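Local coordinates for microcin B17-processing protein McbC (PDB 6GRH), which is an FMN-dependent oxidoreductase of the nitroreductase family that takes part in processing the inactive microcin B17 precursor into the active antibiotic peptide, at residues Leu230-Trp235 against Gln260-Val265. Numbering follows the deposited sequence.
Sequences LKNRVW and QFFGDV. With FMN (flavin mononucleotide), chain O.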
loop_
_atom_site.group_PDB
_atom_site.type_symbol
_atom_site.label_atom_id
_atom_site.label_comp_id
_atom_site.label_asym_id
_atom_site.label_seq_id
_atom_site.Cartn_x
_atom_site.Cartn_y
_atom_site.Cartn_z
ATOM N N LEU D 230 29.042 -31.208 3.728
ATOM C CA LEU D 230 28.114 -30.635 4.696
ATOM C C LEU D 230 26.699 -30.861 4.191
ATOM O O LEU D 230 26.468 -30.904 2.984
ATOM C CB LEU D 230 28.307 -29.126 4.858
ATOM C CG LEU D 230 29.412 -28.583 5.736
ATOM C CD1 LEU D 230 29.393 -27.067 5.633
ATOM C CD2 LEU D 230 29.254 -29.025 7.180
ATOM N N LYS D 231 25.756 -31.001 5.115
ATOM C CA LYS D 231 24.344 -30.998 4.762
ATOM C C LYS D 231 23.856 -29.598 5.040
ATOM O O LYS D 231 24.443 -28.898 5.859
ATOM C CB LYS D 231 23.562 -32.009 5.596
ATOM C CG LYS D 231 24.003 -33.442 5.383
ATOM C CD LYS D 231 23.698 -33.936 3.977
ATOM C CE LYS D 231 23.800 -35.455 3.921
ATOM N NZ LYS D 231 25.138 -35.902 4.359
ATOM N N ASN D 232 22.795 -29.190 4.356
ATOM C CA ASN D 232 22.265 -27.843 4.535
ATOM C C ASN D 232 20.768 -27.805 4.310
ATOM O O ASN D 232 20.210 -28.663 3.611
ATOM C CB ASN D 232 22.953 -26.864 3.576
ATOM C CG ASN D 232 22.297 -26.846 2.212
ATOM O OD1 ASN D 232 21.393 -26.060 1.980
ATOM N ND2 ASN D 232 22.658 -27.796 1.357
ATOM N N ARG D 233 20.131 -26.782 4.878
ATOM C CA ARG D 233 18.721 -26.520 4.625
ATOM C C ARG D 233 18.451 -25.015 4.657
ATOM O O ARG D 233 18.714 -24.360 5.646
ATOM C CB ARG D 233 17.826 -27.233 5.649
ATOM C CG ARG D 233 16.329 -27.065 5.373
ATOM C CD ARG D 233 15.435 -27.926 6.251
ATOM N NE ARG D 233 15.460 -29.328 5.814
ATOM C CZ ARG D 233 14.540 -29.943 5.060
ATOM N NH1 ARG D 233 13.449 -29.323 4.629
ATOM N NH2 ARG D 233 14.740 -31.207 4.707
ATOM N N VAL D 234 17.881 -24.507 3.571
ATOM C CA VAL D 234 17.381 -23.132 3.515
ATOM C C VAL D 234 16.114 -23.113 4.346
ATOM O O VAL D 234 15.351 -24.059 4.327
ATOM C CB VAL D 234 17.147 -22.659 2.043
ATOM C CG1 VAL D 234 16.718 -21.190 1.991
ATOM C CG2 VAL D 234 18.404 -22.829 1.226
ATOM N N TRP D 235 15.878 -22.019 5.061
ATOM C CA TRP D 235 14.906 -22.016 6.123
ATOM C C TRP D 235 14.239 -20.644 6.257
ATOM O O TRP D 235 14.900 -19.646 6.475
ATOM C CB TRP D 235 15.649 -22.362 7.399
ATOM C CG TRP D 235 14.849 -22.552 8.606
ATOM C CD1 TRP D 235 14.590 -21.627 9.591
ATOM C CD2 TRP D 235 14.308 -23.780 9.054
ATOM N NE1 TRP D 235 13.890 -22.215 10.613
ATOM C CE2 TRP D 235 13.714 -23.542 10.316
ATOM C CE3 TRP D 235 14.272 -25.074 8.520
ATOM C CZ2 TRP D 235 13.062 -24.533 11.020
ATOM C CZ3 TRP D 235 13.638 -26.058 9.225
ATOM C CH2 TRP D 235 13.038 -25.791 10.476
ATOM N N GLN D 260 20.061 -20.183 6.470
ATOM C CA GLN D 260 20.518 -21.441 5.877
ATOM C C GLN D 260 21.341 -22.178 6.901
ATOM O O GLN D 260 22.399 -21.702 7.320
ATOM C CB GLN D 260 21.326 -21.201 4.605
ATOM C CG GLN D 260 21.634 -22.451 3.798
ATOM C CD GLN D 260 22.305 -22.130 2.479
ATOM O OE1 GLN D 260 22.853 -21.036 2.297
ATOM N NE2 GLN D 260 22.320 -23.109 1.562
ATOM N N PHE D 261 20.846 -23.334 7.303
ATOM C CA PHE D 261 21.502 -24.152 8.329
ATOM C C PHE D 261 22.482 -25.119 7.697
ATOM O O PHE D 261 22.236 -25.603 6.597
ATOM C CB PHE D 261 20.455 -24.936 9.123
ATOM C CG PHE D 261 19.620 -24.076 10.025
ATOM C CD1 PHE D 261 20.194 -23.457 11.129
ATOM C CD2 PHE D 261 18.278 -23.877 9.779
ATOM C CE1 PHE D 261 19.443 -22.666 11.964
ATOM C CE2 PHE D 261 17.514 -23.096 10.624
ATOM C CZ PHE D 261 18.098 -22.473 11.710
ATOM N N PHE D 262 23.581 -25.389 8.402
ATOM C CA PHE D 262 24.609 -26.313 7.935
ATOM C C PHE D 262 25.029 -27.234 9.048
ATOM O O PHE D 262 25.091 -26.829 10.221
ATOM C CB PHE D 262 25.851 -25.571 7.446
ATOM C CG PHE D 262 25.602 -24.716 6.249
ATOM C CD1 PHE D 262 25.134 -23.413 6.401
ATOM C CD2 PHE D 262 25.790 -25.222 4.967
ATOM C CE1 PHE D 262 24.899 -22.616 5.303
ATOM C CE2 PHE D 262 25.541 -24.429 3.858
ATOM C CZ PHE D 262 25.097 -23.128 4.024
ATOM N N GLY D 263 25.378 -28.455 8.669
ATOM C CA GLY D 263 25.796 -29.444 9.632
ATOM C C GLY D 263 25.878 -30.866 9.120
ATOM O O GLY D 263 26.031 -31.103 7.915
ATOM N N ASP D 264 25.798 -31.799 10.070
ATOM C CA ASP D 264 25.814 -33.249 9.806
ATOM C C ASP D 264 24.440 -33.857 10.090
ATOM O O ASP D 264 23.663 -33.330 10.904
ATOM C CB ASP D 264 26.848 -33.953 10.687
ATOM C CG ASP D 264 28.243 -33.348 10.570
ATOM O OD1 ASP D 264 28.601 -32.881 9.458
ATOM O OD2 ASP D 264 28.968 -33.341 11.595
ATOM N N VAL D 265 24.151 -34.964 9.411
ATOM C CA VAL D 265 22.960 -35.766 9.678
ATOM C C VAL D 265 23.428 -37.218 9.868
ATOM O O VAL D 265 23.894 -37.825 8.902
ATOM C CB VAL D 265 21.944 -35.660 8.514
ATOM C CG1 VAL D 265 20.772 -36.612 8.717
ATOM C CG2 VAL D 265 21.437 -34.229 8.365
HETATM N N1 FMN O . 12.362 -26.470 4.899
HETATM C C2 FMN O . 11.848 -26.513 6.156
HETATM O O2 FMN O . 11.798 -27.623 6.716
HETATM N N3 FMN O . 11.400 -25.407 6.797
HETATM C C4 FMN O . 11.446 -24.178 6.230
HETATM O O4 FMN O . 11.038 -23.164 6.836
HETATM C C4A FMN O . 11.980 -24.049 4.851
HETATM N N5 FMN O . 12.048 -22.861 4.205
HETATM C C5A FMN O . 12.557 -22.779 2.948
HETATM C C6 FMN O . 12.623 -21.537 2.323
HETATM C C7 FMN O . 13.135 -21.405 1.036
HETATM C C7M FMN O . 13.188 -20.046 0.382
HETATM C C8 FMN O . 13.636 -22.605 0.316
HETATM C C8M FMN O . 14.195 -22.474 -1.072
HETATM C C9 FMN O . 13.583 -23.857 0.932
HETATM C C9A FMN O . 13.060 -24.000 2.234
HETATM N N10 FMN O . 12.989 -25.258 2.897
HETATM C C10 FMN O . 12.450 -25.304 4.207
HETATM C "C1'" FMN O . 13.462 -26.503 2.279
HETATM C "C2'" FMN O . 12.393 -27.060 1.364
HETATM O "O2'" FMN O . 11.300 -27.559 2.159
HETATM C "C3'" FMN O . 13.002 -28.132 0.453
HETATM O "O3'" FMN O . 13.939 -27.527 -0.447
HETATM C "C4'" FMN O . 11.956 -28.892 -0.358
HETATM O "O4'" FMN O . 11.087 -29.594 0.532
HETATM C "C5'" FMN O . 12.552 -29.918 -1.319
HETATM O "O5'" FMN O . 13.347 -30.844 -0.581
HETATM P P FMN O . 14.899 -31.053 -0.915
HETATM O O1P FMN O . 15.576 -29.719 -0.700
HETATM O O2P FMN O . 15.329 -32.090 0.103
HETATM O O3P FMN O . 14.848 -31.537 -2.331
HETATM O O HOH W 1 25.995 -35.784 7.472
#
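F261 and W235 meet in a T-shaped stack on an antiparallel strand pair of the nitroreductase fold, the outermost strand 231-235 of the chain's antiparallel sheet pairing with 254-263. The edge of F261 points at the face of the W235 five-membered ring, planes 76° apart, with F261 CE2 3.4 Å from W235 CG. FMN O4 lies over the opposite indole face, so the indole stands between F261 and the flavin, and W235 CZ3 comes within 3.4 Å of FMN N3. R233, on the same side of the sheet as F261, bends at chi3 (-75°), and its end leads away from the partner strand to FMN: NH1 gives FMN N1 a hydrogen bond of 3.1 Å in the guanidinium plane and a weak one to FMN O2, while NE and NH2 are held by the carbonyls of G86 and S85. Backbone hydrogen bonds pair R233 with F261 and K231 with G263 in both directions. On the other sheet face, where N232, V234 and Q260 touch helix 204-227, N232 CB packs 3.6 Å from F262 CD2; the F262 ring also stacks with F187. The extended Q260 side chain has its OE1 hydrogen-bonded to Y191 OH. Past G263, one water accepts from K231 NZ and V265 N. The N232 and Q260 amides stand 76° apart: Q260 NE2 donates in its own plane to N232 OD1 at 3.1 Å, approaching from above the acceptor's carbonyl plane.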